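Local atomic coordinates of alpha-L-arabinofuranosidase B (Aspergillus kawachii, PDB entry 6SXT), a protein that releases terminal non-reducing alpha-L-arabinofuranose residues from arabinoxylan, arabinan and arabinogalactan by hydrolysis, with a retaining catalytic domain joined to a C-terminal arabinose-binding domain. Residues T351-N356 with L406-D411; G379-Q384 with F416-T421; I398-F403 with S437-T442; P441-R446 with G459-D464. One frame throughout, in Å; residues are numbered along the deposited sequence. Where two conformers were deposited one is given.

Overall arrangement
All four contacts lie in the C-terminal arabinose-binding domain, a beta-trefoil. From the N terminus, contact 1 opens at the turn 351-354 and closes on the end of strand 404-409. Contact 2 starts inside that interval, in the loop after strand 374-378, and closes later, on helix 414-419, so the two cross. Contact 3 begins inside both intervals on strand 396-401, the hairpin partner of strand 404-409, and crosses both when it reaches the loop 437-442. Contact 4 starts at Pro441 and Thr442, which it shares with contact 3, and closes over the hairpin 444-455 on the loop 459-464. Contacts 2 and 3 meet through the salt bridge between Asp419 and Arg399, contacts 3 and 4 through Phe403 against Arg443.

Contact 1. Residues T351-N356 with L406-D411; sequences TDTTVN and LLNAND. With SO4 (sulfate ion), chain F; EDO (1,2-ethanediol), chain B.
Thr353 O accepts the backbone N-H of Leu407 at 2.8 Å, the one hydrogen bond between the two segments. The bond is fairly straight, 160° at the hydrogen, and the same oxygen also meets CA of Leu406 at 3.1 Å in a CA-H...O contact. The type II' turn Thr351-Thr354 presents this carbonyl, and Thr354 forms a single beta bridge with Leu406. Beside it, Val355 lays CG2 against the Leu406-Leu407 peptide, 3.7 Å from Leu407 N; chi1 of -179° sends CG1 anti to the backbone N and CG2 beside it. Thr353 CG2 lies 3.5 Å from Leu407 O. A sulfate, probably from the crystallisation liquor, takes a bond from Ala409 N to its O4 (2.8 Å) and a longer one from ND2 of Asn408; OD1 of the same amide accepts from Arg399. The contact joins two hairpins of the beta-trefoil, the turn of 346-359 and the second strand of 396-409, with Asn408 resting on Phe416 of helix 414-419 and Val355 bonded through its backbone to Leu452.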
loop_
_atom_site.group_PDB
_atom_site.type_symbol
_atom_site.label_atom_id
_atom_site.label_comp_id
_atom_site.label_asym_id
_atom_site.label_seq_id
_atom_site.Cartn_x
_atom_site.Cartn_y
_atom_site.Cartn_z
ATOM N N THR A 351 -23.713 -2.173 20.902
ATOM C CA THR A 351 -24.173 -1.608 22.214
ATOM C C THR A 351 -23.453 -0.280 22.353
ATOM O O THR A 351 -22.226 -0.279 22.614
ATOM C CB THR A 351 -23.870 -2.539 23.375
ATOM O OG1 THR A 351 -24.388 -3.823 23.034
ATOM C CG2 THR A 351 -24.521 -2.012 24.644
ATOM N N ASP A 352 -24.140 0.809 22.060
ATOM C CA ASP A 352 -23.526 2.144 21.910
ATOM C C ASP A 352 -22.343 2.018 20.920
ATOM O O ASP A 352 -22.604 1.541 19.816
ATOM C CB ASP A 352 -23.184 2.708 23.287
ATOM C CG ASP A 352 -24.503 2.984 24.031
ATOM O OD1 ASP A 352 -25.462 3.390 23.364
ATOM O OD2 ASP A 352 -24.501 2.748 25.226
ATOM N N THR A 353 -21.142 2.426 21.287
ATOM C CA THR A 353 -20.032 2.431 20.274
ATOM C C THR A 353 -19.450 1.040 20.087
ATOM O O THR A 353 -18.669 0.908 19.073
ATOM C CB THR A 353 -18.897 3.373 20.648
ATOM O OG1 THR A 353 -18.270 2.938 21.838
ATOM C CG2 THR A 353 -19.389 4.796 20.800
ATOM N N THR A 354 -19.721 0.056 20.936
ATOM C CA THR A 354 -19.116 -1.284 20.835
ATOM C C THR A 354 -19.857 -2.077 19.756
ATOM O O THR A 354 -21.030 -2.463 19.930
ATOM C CB THR A 354 -19.136 -2.052 22.155
ATOM O OG1 THR A 354 -18.449 -1.276 23.127
ATOM C CG2 THR A 354 -18.447 -3.386 22.033
ATOM N N VAL A 355 -19.171 -2.446 18.666
ATOM C CA VAL A 355 -19.747 -3.393 17.695
ATOM C C VAL A 355 -19.503 -4.818 18.186
ATOM O O VAL A 355 -18.366 -5.183 18.604
ATOM C CB VAL A 355 -19.132 -3.132 16.294
ATOM C CG1 VAL A 355 -19.735 -4.069 15.291
ATOM C CG2 VAL A 355 -19.289 -1.682 15.897
ATOM N N ASN A 356 -20.550 -5.626 18.196
ATOM C CA ASN A 356 -20.534 -6.958 18.829
ATOM C C ASN A 356 -21.382 -7.922 18.033
ATOM O O ASN A 356 -21.964 -7.558 17.004
ATOM C CB ASN A 356 -20.900 -6.868 20.329
ATOM C CG ASN A 356 -22.199 -6.126 20.626
ATOM O OD1 ASN A 356 -22.262 -5.508 21.720
ATOM N ND2 ASN A 356 -23.171 -6.231 19.756
ATOM N N LEU A 406 -15.823 0.030 15.918
ATOM C CA LEU A 406 -16.611 0.958 16.756
ATOM C C LEU A 406 -17.641 1.608 15.879
ATOM O O LEU A 406 -17.486 1.719 14.664
ATOM C CB LEU A 406 -15.738 2.039 17.365
ATOM C CG LEU A 406 -14.571 1.598 18.251
ATOM C CD1 LEU A 406 -13.876 2.843 18.734
ATOM C CD2 LEU A 406 -14.990 0.705 19.420
ATOM N N LEU A 407 -18.792 1.947 16.476
ATOM C CA LEU A 407 -19.794 2.742 15.787
ATOM C C LEU A 407 -19.606 4.203 16.178
ATOM O O LEU A 407 -19.927 4.571 17.351
ATOM C CB LEU A 407 -21.218 2.262 16.144
ATOM C CG LEU A 407 -22.328 3.058 15.485
ATOM C CD1 LEU A 407 -22.296 2.933 13.959
ATOM C CD2 LEU A 407 -23.689 2.595 15.983
ATOM N N ASN A 408 -19.109 5.019 15.258
ATOM C CA ASN A 408 -18.756 6.423 15.512
ATOM C C ASN A 408 -19.375 7.299 14.453
ATOM O O ASN A 408 -19.618 6.868 13.282
ATOM C CB ASN A 408 -17.239 6.658 15.589
ATOM C CG ASN A 408 -16.497 6.013 16.725
ATOM O OD1 ASN A 408 -15.296 5.722 16.612
ATOM N ND2 ASN A 408 -17.105 5.797 17.899
ATOM N N ALA A 409 -19.639 8.548 14.809
ATOM C CA ALA A 409 -20.194 9.518 13.878
ATOM C C ALA A 409 -19.129 9.924 12.837
ATOM O O ALA A 409 -18.003 10.246 13.225
ATOM C CB ALA A 409 -20.695 10.736 14.629
ATOM N N ASN A 410 -19.553 9.997 11.602
ATOM C CA ASN A 410 -18.714 10.533 10.498
ATOM C C ASN A 410 -18.389 11.991 10.824
ATOM O O ASN A 410 -19.319 12.771 10.925
ATOM C CB ASN A 410 -19.454 10.417 9.200
ATOM C CG ASN A 410 -18.689 10.938 7.992
ATOM O OD1 ASN A 410 -17.506 11.209 8.088
ATOM N ND2 ASN A 410 -19.413 11.079 6.901
ATOM N N ASP A 411 -17.110 12.321 10.975
ATOM C CA ASP A 411 -16.612 13.687 11.268
ATOM C C ASP A 411 -16.094 14.361 9.982
ATOM O O ASP A 411 -15.560 15.451 10.102
ATOM C CB ASP A 411 -15.627 13.560 12.405
ATOM C CG ASP A 411 -14.321 12.889 11.980
ATOM O OD1 ASP A 411 -14.217 12.556 10.768
ATOM O OD2 ASP A 411 -13.521 12.601 12.870
HETATM S S SO4 F . -19.368 9.164 18.396
HETATM O O1 SO4 F . -20.647 9.660 18.021
HETATM O O2 SO4 F . -19.437 7.850 18.896
HETATM O O3 SO4 F . -18.832 9.934 19.467
HETATM O O4 SO4 F . -18.467 9.244 17.239
HETATM C C1 EDO B . -19.389 16.570 8.549
HETATM O O1 EDO B . -18.734 16.817 9.764
HETATM C C2 EDO B . -20.310 15.422 8.657
HETATM O O2 EDO B . -20.834 15.027 7.410
#

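Contact 2. Residues G379-Q384 with F416-T421; sequences GLANSQ and FHEDAT
Thr421 OG1 links the loop 379-384 to the end of helix 414-419, joining two non-strand connections of the beta-trefoil. In the polar part, this hydroxyl accepts the backbone N-H of Ala381 at 2.9 Å and donates to the carbonyl of its own segment, His417 O, at 2.7 Å. Anti to the carbonyl carbon of Thr421 (chi1 -60°), OG1 lies where it meets both Ala381 N and His417 O. His417 O is gripped twice, since Ala420 N reaches it from the opposite face of its plane as the helix ends. The helix also carries Asp419, a substrate-binding residue salt-bridged to Arg399. Apolar contacts surround this bridge. Leu380 puts its CB 3.8 Å from CB of His417 and carries CD1 against both the edge of the Phe416 ring, at CE1, and CB of Ala420, each 4.1 Å away. Ala381 CB points at the helix and sits over the last turn, 3.7 Å from CA of Glu418, whose carboxylate is bonded to Gln287. Within the loop, Asn382 OD1 accepts from Gln384 N at 2.9 Å (149° at the hydrogen), an Asx turn ahead of strand 386-390.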
loop_
_atom_site.group_PDB
_atom_site.type_symbol
_atom_site.label_atom_id
_atom_site.label_comp_id
_atom_site.label_asym_id
_atom_site.label_seq_id
_atom_site.Cartn_x
_atom_site.Cartn_y
_atom_site.Cartn_z
ATOM N N GLY A 379 -18.795 3.531 -0.340
ATOM C CA GLY A 379 -17.642 3.643 0.550
ATOM C C GLY A 379 -17.168 5.064 0.683
ATOM O O GLY A 379 -16.952 5.786 -0.338
ATOM N N LEU A 380 -16.934 5.461 1.906
ATOM C CA LEU A 380 -16.584 6.860 2.197
ATOM C C LEU A 380 -15.213 7.196 1.607
ATOM O O LEU A 380 -15.012 8.391 1.314
ATOM C CB LEU A 380 -16.641 7.096 3.696
ATOM C CG LEU A 380 -18.062 7.052 4.296
ATOM C CD1 LEU A 380 -17.985 7.112 5.766
ATOM C CD2 LEU A 380 -18.887 8.228 3.773
ATOM N N ALA A 381 -14.274 6.248 1.583
ATOM C CA ALA A 381 -12.925 6.535 1.014
ATOM C C ALA A 381 -12.686 5.889 -0.344
ATOM O O ALA A 381 -11.634 6.180 -0.954
ATOM C CB ALA A 381 -11.866 6.088 1.973
ATOM N N ASN A 382 -13.586 5.055 -0.805
ATOM C CA ASN A 382 -13.406 4.358 -2.092
ATOM C C ASN A 382 -14.774 3.995 -2.629
ATOM O O ASN A 382 -15.474 3.242 -1.949
ATOM C CB ASN A 382 -12.489 3.143 -1.974
ATOM C CG ASN A 382 -12.240 2.593 -3.361
ATOM O OD1 ASN A 382 -13.137 2.042 -3.993
ATOM N ND2 ASN A 382 -11.014 2.764 -3.860
ATOM N N SER A 383 -15.118 4.522 -3.794
ATOM C CA SER A 383 -16.498 4.375 -4.308
ATOM C C SER A 383 -16.808 2.966 -4.820
ATOM O O SER A 383 -17.968 2.705 -5.089
ATOM C CB SER A 383 -16.761 5.417 -5.378
ATOM O OG SER A 383 -15.953 5.102 -6.473
ATOM N N GLN A 384 -15.835 2.039 -4.964
ATOM C CA GLN A 384 -16.114 0.627 -5.298
ATOM C C GLN A 384 -16.537 -0.153 -4.055
ATOM O O GLN A 384 -17.180 -1.150 -4.161
ATOM C CB GLN A 384 -14.859 -0.167 -5.742
ATOM C CG GLN A 384 -14.146 0.302 -6.950
ATOM C CD GLN A 384 -13.201 -0.826 -7.353
ATOM O OE1 GLN A 384 -13.588 -1.993 -7.386
ATOM N NE2 GLN A 384 -11.983 -0.388 -7.575
ATOM N N PHE A 416 -11.356 9.242 9.141
ATOM C CA PHE A 416 -12.605 8.511 9.409
ATOM C C PHE A 416 -13.055 7.749 8.167
ATOM O O PHE A 416 -13.394 6.566 8.247
ATOM C CB PHE A 416 -13.713 9.489 9.837
ATOM C CG PHE A 416 -14.966 8.763 10.224
ATOM C CD1 PHE A 416 -15.844 8.286 9.286
ATOM C CD2 PHE A 416 -15.160 8.463 11.568
ATOM C CE1 PHE A 416 -16.962 7.567 9.683
ATOM C CE2 PHE A 416 -16.256 7.721 11.964
ATOM C CZ PHE A 416 -17.139 7.300 11.011
ATOM N N HIS A 417 -13.085 8.408 7.026
ATOM C CA HIS A 417 -13.527 7.803 5.753
ATOM C C HIS A 417 -12.746 6.507 5.519
ATOM O O HIS A 417 -13.357 5.468 5.183
ATOM C CB HIS A 417 -13.347 8.744 4.572
ATOM C CG HIS A 417 -14.242 9.949 4.597
ATOM N ND1 HIS A 417 -14.046 10.986 3.713
ATOM C CD2 HIS A 417 -15.295 10.284 5.382
ATOM C CE1 HIS A 417 -14.987 11.916 3.906
ATOM N NE2 HIS A 417 -15.749 11.538 4.916
ATOM N N GLU A 418 -11.433 6.607 5.660
ATOM C CA GLU A 418 -10.553 5.427 5.400
ATOM C C GLU A 418 -10.821 4.317 6.408
ATOM O O GLU A 418 -10.899 3.124 6.005
ATOM C CB GLU A 418 -9.079 5.836 5.427
ATOM C CG GLU A 418 -8.724 6.778 4.278
ATOM C CD GLU A 418 -7.252 7.088 4.053
ATOM O OE1 GLU A 418 -6.461 6.931 4.963
ATOM O OE2 GLU A 418 -6.961 7.571 2.956
ATOM N N ASP A 419 -11.018 4.681 7.692
ATOM C CA ASP A 419 -11.227 3.712 8.788
ATOM C C ASP A 419 -12.622 3.076 8.668
ATOM O O ASP A 419 -12.875 2.067 9.338
ATOM C CB ASP A 419 -11.200 4.450 10.143
ATOM C CG ASP A 419 -9.881 5.038 10.629
ATOM O OD1 ASP A 419 -8.803 4.706 10.023
ATOM O OD2 ASP A 419 -9.921 5.786 11.706
ATOM N N ALA A 420 -13.507 3.644 7.857
ATOM C CA ALA A 420 -14.929 3.217 7.752
ATOM C C ALA A 420 -15.249 2.595 6.393
ATOM O O ALA A 420 -16.414 2.406 6.061
ATOM C CB ALA A 420 -15.842 4.400 8.034
ATOM N N THR A 421 -14.234 2.286 5.570
ATOM C CA THR A 421 -14.483 1.730 4.229
ATOM C C THR A 421 -14.051 0.273 4.195
ATOM O O THR A 421 -12.926 -0.043 4.611
ATOM C CB THR A 421 -13.761 2.568 3.172
ATOM O OG1 THR A 421 -14.238 3.908 3.227
ATOM C CG2 THR A 421 -13.996 2.064 1.778
#

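Contact 3. Residues I398-F403 with S437-T442; sequences IRHYNF and SWSYPT
Phe403 presents the CE1-CZ edge of its ring to one face of Tyr440, a T-shaped pair with planes at 81° and centroids 5.1 Å apart. CE1 of Phe403 comes down toward the rim of the tyrosine ring, 3.6 Å from CD2 of Tyr440. His400 meets the same tyrosine obliquely, its CE1 3.5 Å from CD1 of Tyr440, and the three rings form an aromatic cluster. With chi1 of 65° the imidazole of His400 has its CG between the backbone N and the carbonyl carbon, and the ring reaches across to the serines of the loop. NE2 of His400 donates to Ser439 OG at 3.0 Å, nearly in the ring plane. Ser437 OG accepts from Tyr440 N at 3.0 Å, an ST motif that fixes the start of the loop, and donates to a water 2.7 Å away that also lies at the imidazole edge, in the ring plane. His400 and Phe403 bind substrate in this domain, and in this crystal ND1 of His400 and N of Phe403 hold a diethylene glycol. The contact joins the end of strand 396-401 and the turn after it to the loop between strands 433-437 and 444-448; His400 packs on Asp419 of helix 414-419, and Tyr440 touches Ser125 and Pro126 of the catalytic domain.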
loop_
_atom_site.group_PDB
_atom_site.type_symbol
_atom_site.label_atom_id
_atom_site.label_comp_id
_atom_site.label_asym_id
_atom_site.label_seq_id
_atom_site.Cartn_x
_atom_site.Cartn_y
_atom_site.Cartn_z
ATOM N N ILE A 398 -19.702 1.954 11.087
ATOM C CA ILE A 398 -18.694 1.002 11.581
ATOM C C ILE A 398 -17.320 1.480 11.083
ATOM O O ILE A 398 -17.160 1.694 9.874
ATOM C CB ILE A 398 -18.985 -0.433 11.122
ATOM C CG1 ILE A 398 -20.395 -0.874 11.568
ATOM C CG2 ILE A 398 -17.884 -1.322 11.670
ATOM C CD1 ILE A 398 -20.738 -2.310 11.258
ATOM N N ARG A 399 -16.405 1.685 12.015
ATOM C CA ARG A 399 -15.022 2.118 11.697
ATOM C C ARG A 399 -14.091 1.319 12.575
ATOM O O ARG A 399 -14.424 0.933 13.711
ATOM C CB ARG A 399 -14.871 3.631 11.854
ATOM C CG ARG A 399 -15.039 4.143 13.288
ATOM C CD ARG A 399 -13.794 4.103 14.139
ATOM N NE ARG A 399 -12.766 4.997 13.669
ATOM C CZ ARG A 399 -12.761 6.309 13.811
ATOM N NH1 ARG A 399 -13.676 6.919 14.569
ATOM N NH2 ARG A 399 -11.861 7.058 13.197
ATOM N N HIS A 400 -12.882 1.077 12.097
ATOM C CA HIS A 400 -11.864 0.490 12.970
ATOM C C HIS A 400 -11.067 1.592 13.674
ATOM O O HIS A 400 -10.821 2.685 13.105
ATOM C CB HIS A 400 -11.002 -0.544 12.214
ATOM C CG HIS A 400 -10.159 -0.002 11.101
ATOM N ND1 HIS A 400 -8.944 0.593 11.348
ATOM C CD2 HIS A 400 -10.328 -0.088 9.774
ATOM C CE1 HIS A 400 -8.397 0.894 10.175
ATOM N NE2 HIS A 400 -9.258 0.530 9.192
ATOM N N TYR A 401 -10.620 1.274 14.878
ATOM C CA TYR A 401 -9.850 2.169 15.753
ATOM C C TYR A 401 -9.096 1.295 16.733
ATOM O O TYR A 401 -9.701 0.494 17.478
ATOM C CB TYR A 401 -10.808 3.116 16.504
ATOM C CG TYR A 401 -10.056 4.188 17.222
ATOM C CD1 TYR A 401 -9.547 3.985 18.485
ATOM C CD2 TYR A 401 -9.823 5.391 16.589
ATOM C CE1 TYR A 401 -8.832 4.991 19.120
ATOM C CE2 TYR A 401 -9.115 6.401 17.211
ATOM C CZ TYR A 401 -8.628 6.186 18.480
ATOM O OH TYR A 401 -7.912 7.167 19.084
ATOM N N ASN A 402 -7.767 1.364 16.698
ATOM C CA ASN A 402 -6.928 0.390 17.417
ATOM C C ASN A 402 -7.348 -1.028 17.013
ATOM O O ASN A 402 -7.254 -1.973 17.800
ATOM C CB ASN A 402 -7.023 0.553 18.945
ATOM C CG ASN A 402 -6.192 1.712 19.445
ATOM O OD1 ASN A 402 -5.171 2.049 18.839
ATOM N ND2 ASN A 402 -6.656 2.363 20.515
ATOM N N PHE A 403 -7.858 -1.185 15.775
ATOM C CA PHE A 403 -8.266 -2.477 15.177
ATOM C C PHE A 403 -9.479 -3.116 15.868
ATOM O O PHE A 403 -9.841 -4.252 15.535
ATOM C CB PHE A 403 -7.102 -3.475 15.132
ATOM C CG PHE A 403 -5.916 -2.942 14.355
ATOM C CD1 PHE A 403 -6.080 -2.401 13.090
ATOM C CD2 PHE A 403 -4.678 -2.913 14.930
ATOM C CE1 PHE A 403 -4.983 -1.896 12.393
ATOM C CE2 PHE A 403 -3.575 -2.472 14.209
ATOM C CZ PHE A 403 -3.754 -1.924 12.978
ATOM N N SER A 437 -10.907 -4.610 5.253
ATOM C CA SER A 437 -10.587 -3.190 5.473
ATOM C C SER A 437 -9.945 -2.638 4.201
ATOM O O SER A 437 -8.956 -3.217 3.749
ATOM C CB SER A 437 -9.732 -2.993 6.649
ATOM O OG SER A 437 -9.212 -1.658 6.702
ATOM N N TRP A 438 -10.455 -1.533 3.659
ATOM C CA TRP A 438 -9.767 -0.858 2.544
ATOM C C TRP A 438 -8.432 -0.318 3.005
ATOM O O TRP A 438 -7.423 -0.456 2.278
ATOM C CB TRP A 438 -10.637 0.277 2.013
ATOM C CG TRP A 438 -9.945 1.020 0.914
ATOM C CD1 TRP A 438 -9.873 0.662 -0.401
ATOM C CD2 TRP A 438 -9.104 2.162 1.069
ATOM N NE1 TRP A 438 -9.055 1.522 -1.073
ATOM C CE2 TRP A 438 -8.569 2.453 -0.203
ATOM C CE3 TRP A 438 -8.743 2.951 2.152
ATOM C CZ2 TRP A 438 -7.679 3.504 -0.411
ATOM C CZ3 TRP A 438 -7.883 4.002 1.950
ATOM C CH2 TRP A 438 -7.310 4.245 0.697
ATOM N N SER A 439 -8.347 0.299 4.191
ATOM C CA SER A 439 -7.122 1.004 4.579
ATOM C C SER A 439 -6.068 0.005 5.123
ATOM O O SER A 439 -4.868 0.293 5.021
ATOM C CB SER A 439 -7.408 2.103 5.545
ATOM O OG SER A 439 -7.975 1.586 6.731
ATOM N N TYR A 440 -6.498 -1.119 5.672
ATOM C CA TYR A 440 -5.615 -2.179 6.203
ATOM C C TYR A 440 -6.066 -3.497 5.626
ATOM O O TYR A 440 -6.762 -4.293 6.276
ATOM C CB TYR A 440 -5.627 -2.244 7.740
ATOM C CG TYR A 440 -4.890 -1.167 8.455
ATOM C CD1 TYR A 440 -5.415 0.123 8.545
ATOM C CD2 TYR A 440 -3.657 -1.433 9.067
ATOM C CE1 TYR A 440 -4.754 1.113 9.270
ATOM C CE2 TYR A 440 -2.985 -0.445 9.751
ATOM C CZ TYR A 440 -3.560 0.792 9.897
ATOM O OH TYR A 440 -2.906 1.760 10.619
ATOM N N PRO A 441 -5.724 -3.790 4.341
ATOM C CA PRO A 441 -6.277 -4.963 3.690
ATOM C C PRO A 441 -5.792 -6.332 4.149
ATOM O O PRO A 441 -6.314 -7.334 3.691
ATOM C CB PRO A 441 -5.977 -4.724 2.203
ATOM C CG PRO A 441 -4.756 -3.821 2.250
ATOM C CD PRO A 441 -4.986 -2.890 3.434
ATOM N N THR A 442 -4.883 -6.331 5.109
ATOM C CA THR A 442 -4.569 -7.577 5.830
ATOM C C THR A 442 -5.657 -7.907 6.874
ATOM O O THR A 442 -5.587 -8.985 7.459
ATOM C CB THR A 442 -3.241 -7.499 6.576
ATOM O OG1 THR A 442 -3.235 -6.364 7.459
ATOM C CG2 THR A 442 -2.094 -7.351 5.587
HETATM O O HOH W 1 -10.873 0.475 6.364
#

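Contact 4. Residues P441-R446 with G459-D464; sequences PTRYFR and GVQTFD
Arg443 and Asp464 form a salt bridge, NH1 to OD1 at 3.0 Å, in which the carboxylate oxygen is met on its syn side while the guanidinium and carboxylate planes stand 50° apart. Three residues on from Arg443, Arg446 NH1 donates to Phe463 O at 2.8 Å, from above the carbonyl plane. The Arg446 chain bends at chi2 (-96°), which places CD 3.4 Å from Phe463 O. In the second shell, Asp464 is steadied from its own loop: OD2 accepts from Gln461 N at 2.9 Å, and Asp464 N bonds to Gln461 O, while OD1 also takes Ser456 N. Gln461 CB lies over one face of the Phe463 ring. Arg443 NH1 has a further acceptor in Ala454 O, its guanidinium makes a cation-pi contact with the ring of Phe403, a substrate-binding residue, and Arg446 salt-bridges Asp472, another such residue. Arg443 and Arg446 thus tie segment 441-446 to the loop 459-464 in the beta-trefoil, beside arabinose-binding residues of the domain.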
loop_
_atom_site.group_PDB
_atom_site.type_symbol
_atom_site.label_atom_id
_atom_site.label_comp_id
_atom_site.label_asym_id
_atom_site.label_seq_id
_atom_site.Cartn_x
_atom_site.Cartn_y
_atom_site.Cartn_z
ATOM N N PRO A 441 -5.724 -3.790 4.341
ATOM C CA PRO A 441 -6.277 -4.963 3.690
ATOM C C PRO A 441 -5.792 -6.332 4.149
ATOM O O PRO A 441 -6.314 -7.334 3.691
ATOM C CB PRO A 441 -5.977 -4.724 2.203
ATOM C CG PRO A 441 -4.756 -3.821 2.250
ATOM C CD PRO A 441 -4.986 -2.890 3.434
ATOM N N THR A 442 -4.883 -6.331 5.109
ATOM C CA THR A 442 -4.569 -7.577 5.830
ATOM C C THR A 442 -5.657 -7.907 6.874
ATOM O O THR A 442 -5.587 -8.985 7.459
ATOM C CB THR A 442 -3.241 -7.499 6.576
ATOM O OG1 THR A 442 -3.235 -6.364 7.459
ATOM C CG2 THR A 442 -2.094 -7.351 5.587
ATOM N N ARG A 443 -6.580 -6.972 7.079
ATOM C CA ARG A 443 -7.586 -7.130 8.160
ATOM C C ARG A 443 -8.999 -7.136 7.634
ATOM O O ARG A 443 -9.313 -6.486 6.641
ATOM C CB ARG A 443 -7.364 -6.017 9.168
ATOM C CG ARG A 443 -6.041 -6.139 9.919
ATOM C CD ARG A 443 -5.754 -4.968 10.844
ATOM N NE ARG A 443 -4.514 -5.232 11.555
ATOM C CZ ARG A 443 -4.382 -6.021 12.627
ATOM N NH1 ARG A 443 -5.433 -6.558 13.196
ATOM N NH2 ARG A 443 -3.177 -6.301 13.100
ATOM N N TYR A 444 -9.835 -7.873 8.365
ATOM C CA TYR A 444 -11.210 -8.180 8.015
ATOM C C TYR A 444 -12.113 -8.017 9.226
ATOM O O TYR A 444 -11.648 -8.230 10.338
ATOM C CB TYR A 444 -11.339 -9.641 7.582
ATOM C CG TYR A 444 -10.683 -9.977 6.259
ATOM C CD1 TYR A 444 -9.344 -10.220 6.178
ATOM C CD2 TYR A 444 -11.445 -10.056 5.109
ATOM C CE1 TYR A 444 -8.744 -10.430 4.945
ATOM C CE2 TYR A 444 -10.873 -10.338 3.885
ATOM C CZ TYR A 444 -9.520 -10.548 3.823
ATOM O OH TYR A 444 -8.937 -10.837 2.589
ATOM N N PHE A 445 -13.369 -7.661 8.981
ATOM C CA PHE A 445 -14.400 -7.864 10.051
ATOM C C PHE A 445 -14.189 -9.258 10.639
ATOM O O PHE A 445 -14.209 -10.245 9.872
ATOM C CB PHE A 445 -15.837 -7.814 9.553
ATOM C CG PHE A 445 -16.511 -6.467 9.435
ATOM C CD1 PHE A 445 -15.891 -5.333 8.944
ATOM C CD2 PHE A 445 -17.835 -6.351 9.843
ATOM C CE1 PHE A 445 -16.575 -4.141 8.792
ATOM C CE2 PHE A 445 -18.518 -5.164 9.709
ATOM C CZ PHE A 445 -17.885 -4.057 9.214
ATOM N N ARG A 446 -14.020 -9.369 11.950
ATOM C CA ARG A 446 -13.768 -10.670 12.597
ATOM C C ARG A 446 -14.376 -10.628 14.001
ATOM O O ARG A 446 -14.012 -9.713 14.764
ATOM C CB ARG A 446 -12.260 -10.971 12.667
ATOM C CG ARG A 446 -11.920 -12.387 13.154
ATOM C CD ARG A 446 -11.594 -12.471 14.663
ATOM N NE ARG A 446 -11.530 -13.891 14.961
ATOM C CZ ARG A 446 -10.442 -14.646 14.790
ATOM N NH1 ARG A 446 -9.263 -14.090 14.602
ATOM N NH2 ARG A 446 -10.561 -15.963 14.892
ATOM N N GLY A 459 -1.315 -12.668 13.876
ATOM C CA GLY A 459 -0.821 -11.322 14.148
ATOM C C GLY A 459 -0.549 -11.109 15.608
ATOM O O GLY A 459 -0.697 -12.066 16.403
ATOM N N VAL A 460 -0.175 -9.909 15.946
ATOM C CA VAL A 460 0.269 -9.603 17.319
ATOM C C VAL A 460 -0.927 -9.374 18.247
ATOM O O VAL A 460 -0.665 -9.359 19.482
ATOM C CB VAL A 460 1.254 -8.441 17.345
ATOM C CG1 VAL A 460 2.476 -8.721 16.501
ATOM C CG2 VAL A 460 0.626 -7.103 16.974
ATOM N N GLN A 461 -2.136 -9.132 17.745
ATOM C CA GLN A 461 -3.290 -8.897 18.661
ATOM C C GLN A 461 -3.861 -10.263 19.030
ATOM O O GLN A 461 -3.920 -11.202 18.206
ATOM C CB GLN A 461 -4.313 -7.946 18.026
ATOM C CG GLN A 461 -3.826 -6.494 17.982
ATOM C CD GLN A 461 -3.049 -6.126 16.755
ATOM O OE1 GLN A 461 -2.274 -5.159 16.765
ATOM N NE2 GLN A 461 -3.249 -6.892 15.692
ATOM N N THR A 462 -4.488 -10.373 20.225
ATOM C CA THR A 462 -5.129 -11.652 20.598
ATOM C C THR A 462 -6.243 -11.996 19.603
ATOM O O THR A 462 -6.390 -13.173 19.283
ATOM C CB THR A 462 -5.646 -11.607 22.042
ATOM O OG1 THR A 462 -6.532 -10.487 22.083
ATOM C CG2 THR A 462 -4.501 -11.503 23.023
ATOM N N PHE A 463 -6.954 -10.998 19.072
ATOM C CA PHE A 463 -8.107 -11.226 18.175
ATOM C C PHE A 463 -7.637 -11.483 16.720
ATOM O O PHE A 463 -8.493 -11.679 15.874
ATOM C CB PHE A 463 -9.059 -10.036 18.197
ATOM C CG PHE A 463 -8.426 -8.681 18.067
ATOM C CD1 PHE A 463 -8.064 -8.165 16.821
ATOM C CD2 PHE A 463 -8.174 -7.895 19.188
ATOM C CE1 PHE A 463 -7.526 -6.899 16.730
ATOM C CE2 PHE A 463 -7.587 -6.644 19.090
ATOM C CZ PHE A 463 -7.283 -6.119 17.854
ATOM N N ASP A 464 -6.333 -11.548 16.499
ATOM C CA ASP A 464 -5.766 -12.020 15.213
ATOM C C ASP A 464 -5.542 -13.517 15.264
ATOM O O ASP A 464 -4.875 -14.069 14.361
ATOM C CB ASP A 464 -4.437 -11.341 14.892
ATOM C CG ASP A 464 -4.438 -9.830 14.772
ATOM O OD1 ASP A 464 -5.484 -9.267 14.411
ATOM O OD2 ASP A 464 -3.379 -9.221 15.077
#